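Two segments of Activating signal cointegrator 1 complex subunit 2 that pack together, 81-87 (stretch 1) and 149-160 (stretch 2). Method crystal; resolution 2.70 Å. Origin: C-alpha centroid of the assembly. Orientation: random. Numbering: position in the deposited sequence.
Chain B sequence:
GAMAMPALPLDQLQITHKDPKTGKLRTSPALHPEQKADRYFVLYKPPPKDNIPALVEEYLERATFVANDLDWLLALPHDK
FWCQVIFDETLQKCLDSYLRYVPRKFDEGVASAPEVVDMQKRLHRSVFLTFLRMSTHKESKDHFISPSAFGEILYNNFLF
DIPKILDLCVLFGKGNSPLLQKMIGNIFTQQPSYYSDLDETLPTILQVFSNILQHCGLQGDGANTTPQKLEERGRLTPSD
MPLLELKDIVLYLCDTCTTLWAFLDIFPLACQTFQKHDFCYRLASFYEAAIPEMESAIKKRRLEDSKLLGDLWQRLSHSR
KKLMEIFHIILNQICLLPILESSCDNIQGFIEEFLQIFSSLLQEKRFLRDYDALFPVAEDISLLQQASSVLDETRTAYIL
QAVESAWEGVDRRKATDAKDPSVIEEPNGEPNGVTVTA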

# COMPACT_ATOMS: atom_id res chain seq x y z
N PHE B 81 -19.66 7.19 1.43
CA PHE B 81 -18.37 6.51 1.36
C PHE B 81 -18.39 5.21 2.14
O PHE B 81 -17.90 4.17 1.68
N TRP B 82 -18.95 5.25 3.35
CA TRP B 82 -19.00 4.05 4.18
C TRP B 82 -19.94 3.01 3.58
O TRP B 82 -19.64 1.81 3.61
N CYS B 83 -21.07 3.45 3.02
CA CYS B 83 -21.94 2.54 2.28
C CYS B 83 -21.16 1.83 1.18
O CYS B 83 -21.22 0.60 1.04
N GLN B 84 -20.41 2.61 0.39
CA GLN B 84 -19.66 2.03 -0.71
C GLN B 84 -18.65 1.00 -0.20
O GLN B 84 -18.61 -0.13 -0.70
N VAL B 85 -17.87 1.36 0.83
CA VAL B 85 -16.80 0.46 1.29
C VAL B 85 -17.39 -0.80 1.90
O VAL B 85 -16.80 -1.89 1.79
N ILE B 86 -18.55 -0.70 2.54
CA ILE B 86 -19.10 -1.88 3.18
C ILE B 86 -19.74 -2.80 2.15
O ILE B 86 -19.59 -4.02 2.23
N PHE B 87 -20.43 -2.25 1.15
CA PHE B 87 -21.30 -3.07 0.33
C PHE B 87 -20.75 -3.39 -1.05
O PHE B 87 -21.27 -4.30 -1.70
N ALA B 149 -19.96 -1.17 16.96
CA ALA B 149 -20.42 -1.42 15.60
C ALA B 149 -19.31 -1.21 14.57
O ALA B 149 -19.24 -1.91 13.55
N PHE B 150 -18.43 -0.24 14.83
CA PHE B 150 -17.37 0.09 13.89
C PHE B 150 -16.41 -1.08 13.70
O PHE B 150 -16.11 -1.47 12.56
N GLY B 151 -15.94 -1.66 14.80
CA GLY B 151 -15.01 -2.78 14.69
C GLY B 151 -15.65 -4.01 14.07
O GLY B 151 -14.98 -4.77 13.35
N GLU B 152 -16.93 -4.23 14.35
CA GLU B 152 -17.67 -5.28 13.66
C GLU B 152 -17.62 -5.07 12.16
O GLU B 152 -17.26 -5.98 11.40
N ILE B 153 -17.92 -3.84 11.71
CA ILE B 153 -17.84 -3.53 10.28
C ILE B 153 -16.45 -3.83 9.73
O ILE B 153 -16.30 -4.49 8.69
N LEU B 154 -15.43 -3.35 10.44
CA LEU B 154 -14.04 -3.48 10.00
C LEU B 154 -13.62 -4.92 9.80
O LEU B 154 -13.34 -5.33 8.66
N TYR B 155 -13.53 -5.68 10.91
CA TYR B 155 -13.29 -7.11 10.78
C TYR B 155 -14.16 -7.70 9.72
O TYR B 155 -13.76 -8.64 9.07
N ASN B 156 -15.35 -7.27 9.53
CA ASN B 156 -16.16 -8.37 9.01
C ASN B 156 -16.65 -8.15 7.61
O ASN B 156 -17.31 -9.01 7.06
N ASN B 157 -16.41 -7.00 7.02
CA ASN B 157 -16.40 -6.89 5.58
C ASN B 157 -14.98 -7.00 5.05
O ASN B 157 -14.67 -6.36 4.05
N PHE B 158 -14.11 -7.78 5.72
CA PHE B 158 -12.72 -8.03 5.29
C PHE B 158 -11.98 -6.73 4.97
O PHE B 158 -11.01 -6.73 4.20
N LEU B 159 -12.41 -5.63 5.58
CA LEU B 159 -11.79 -4.33 5.33
C LEU B 159 -10.35 -4.31 5.81
O LEU B 159 -9.50 -3.62 5.23
N PHE B 160 -10.05 -5.03 6.88
CA PHE B 160 -8.70 -5.13 7.42
C PHE B 160 -8.39 -6.60 7.66
O PHE B 160 -9.03 -7.24 8.50

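Packing of helix 81-87 against the helix 149-156 and the turn that follows it in Activating signal cointegrator 1 complex subunit 2. The helix axes approach to 10.9 Å, with 42° between their N-to-C directions, and side chains from both stretches meet between them; together the stretches bury 302 Å². Apolar contacts: Trp82, Val85 and Ile86, all with chi1 m, supply the first helix's side of the contact. The CA-to-CB bond of Trp82 points sideways, but its indole (chi1 -89°, chi2 108°) reaches across to four residues. Its CH2 lies 3.9 Å from CE1 of Phe150 (chi1 t) and 4.0 Å from CD2 of Leu154, whose chi2 of -148° falls between wells; its CZ3 lies 4.0 Å from CG2 of Ile153 and 4.1 Å from CD1 of Leu159. The two leucine methyls sit at the indole edge, near its plane, and Trp82 CH2 in turn meets the edge of the Phe150 ring. Ile86 (mt) also starts sideways, and its extended chi2 carries CD1 to 3.6 Å from CG2 of Ile153 (mt), which points toward the first helix. That CG2 methyl thus touches both Trp82 and Ile86. Beyond the helix, Leu159 (mt) points toward stretch 1: its CD2 is 3.6 Å from the backbone O of Val85, and its CD1 is 4.5 Å from CG2 of Val85. Polar groups: no hydrogen bond crosses between the stretches. Asn157 (chi1 m), the first residue to leave helical geometry, points toward stretch 1, where its OD1 lies 3.7 Å from CG2 of Ile86, a van der Waals contact. Its ND2 donates to O of Ile153 at 2.9 Å; the same carbonyl O accepts from the backbone N of Asn157 at 3.0 Å, so side chain and backbone both tie this residue to the helix end.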

# COMPACT_ATOMS: atom_id res chain seq x y z
CB PHE B 81 -17.25 7.42 1.88
CG PHE B 81 -15.99 6.68 2.26
CD1 PHE B 81 -15.07 6.30 1.30
CD2 PHE B 81 -15.72 6.38 3.59
CE1 PHE B 81 -13.90 5.63 1.65
CE2 PHE B 81 -14.57 5.70 3.95
CZ PHE B 81 -13.65 5.33 2.97
CB TRP B 82 -19.40 4.42 5.60
CG TRP B 82 -18.23 4.75 6.46
CD1 TRP B 82 -17.87 5.99 6.93
CD2 TRP B 82 -17.24 3.84 6.96
NE1 TRP B 82 -16.73 5.90 7.68
CE2 TRP B 82 -16.32 4.59 7.72
CE3 TRP B 82 -17.05 2.46 6.84
CZ2 TRP B 82 -15.23 4.01 8.36
CZ3 TRP B 82 -15.97 1.88 7.48
CH2 TRP B 82 -15.07 2.65 8.22
CB CYS B 83 -23.12 3.29 1.68
SG CYS B 83 -24.39 3.78 2.85
CB GLN B 84 -18.96 3.13 -1.50
CG GLN B 84 -18.43 2.69 -2.86
CD GLN B 84 -19.53 2.47 -3.88
OE1 GLN B 84 -20.66 2.93 -3.70
NE2 GLN B 84 -19.21 1.76 -4.95
CB VAL B 85 -15.85 1.17 2.27
CG1 VAL B 85 -15.34 2.47 1.68
CG2 VAL B 85 -16.51 1.41 3.61
CB ILE B 86 -20.10 -1.45 4.28
CG1 ILE B 86 -19.35 -0.77 5.43
CG2 ILE B 86 -20.89 -2.65 4.79
CD1 ILE B 86 -20.25 -0.34 6.55
CB PHE B 87 -22.68 -2.40 0.19
CG PHE B 87 -23.46 -2.38 1.47
CD1 PHE B 87 -24.10 -3.52 1.92
CD2 PHE B 87 -23.53 -1.23 2.24
CE1 PHE B 87 -24.81 -3.52 3.10
CE2 PHE B 87 -24.24 -1.23 3.43
CZ PHE B 87 -24.87 -2.37 3.85
CB ALA B 149 -21.61 -0.51 15.30
CB PHE B 150 -16.65 1.36 14.37
CG PHE B 150 -15.30 1.57 13.76
CD1 PHE B 150 -15.17 1.96 12.43
CD2 PHE B 150 -14.15 1.41 14.52
CE1 PHE B 150 -13.91 2.17 11.88
CE2 PHE B 150 -12.90 1.61 13.97
CZ PHE B 150 -12.78 1.99 12.65
CB GLU B 152 -19.12 -5.33 14.16
CG GLU B 152 -19.76 -6.70 14.11
CD GLU B 152 -20.95 -6.82 15.06
OE1 GLU B 152 -21.21 -7.93 15.55
OE2 GLU B 152 -21.61 -5.78 15.30
CB ILE B 153 -18.21 -2.05 10.03
CG1 ILE B 153 -19.71 -1.83 10.11
CG2 ILE B 153 -17.66 -1.59 8.69
CD1 ILE B 153 -20.08 -0.37 10.29
CB LEU B 154 -13.09 -2.84 11.00
CG LEU B 154 -13.08 -1.34 11.14
CD1 LEU B 154 -11.66 -0.94 11.49
CD2 LEU B 154 -13.55 -0.72 9.85
CB TYR B 155 -13.49 -7.87 12.08
CG TYR B 155 -12.91 -9.28 12.06
CD1 TYR B 155 -13.55 -10.36 11.42
CD2 TYR B 155 -11.69 -9.52 12.66
CE1 TYR B 155 -12.97 -11.64 11.43
CE2 TYR B 155 -11.11 -10.79 12.67
CZ TYR B 155 -11.76 -11.84 12.05
OH TYR B 155 -11.19 -13.10 12.06
CB ASN B 156 -17.44 -8.65 9.80
CG ASN B 156 -17.30 -9.88 10.56
OD1 ASN B 156 -16.97 -10.95 9.99
ND2 ASN B 156 -17.46 -9.84 11.82
CB ASN B 157 -17.08 -5.58 5.20
CG ASN B 157 -18.47 -5.51 5.81
OD1 ASN B 157 -19.43 -6.05 5.26
ND2 ASN B 157 -18.60 -4.83 6.94
CB PHE B 158 -12.66 -8.99 4.10
CG PHE B 158 -12.81 -10.45 4.48
CD1 PHE B 158 -11.75 -11.14 5.05
CD2 PHE B 158 -14.01 -11.11 4.29
CE1 PHE B 158 -11.89 -12.48 5.41
CE2 PHE B 158 -14.15 -12.44 4.65
CZ PHE B 158 -13.09 -13.13 5.21
CB LEU B 159 -12.59 -3.22 6.01
CG LEU B 159 -14.04 -3.01 5.55
CD1 LEU B 159 -14.63 -1.76 6.19
CD2 LEU B 159 -14.13 -2.93 4.04
CB PHE B 160 -8.55 -4.32 8.71
CG PHE B 160 -8.40 -2.83 8.49
CD1 PHE B 160 -7.17 -2.27 8.22
CD2 PHE B 160 -9.50 -1.99 8.58
CE1 PHE B 160 -7.03 -0.91 8.03
CE2 PHE B 160 -9.37 -0.63 8.40
CZ PHE B 160 -8.13 -0.08 8.12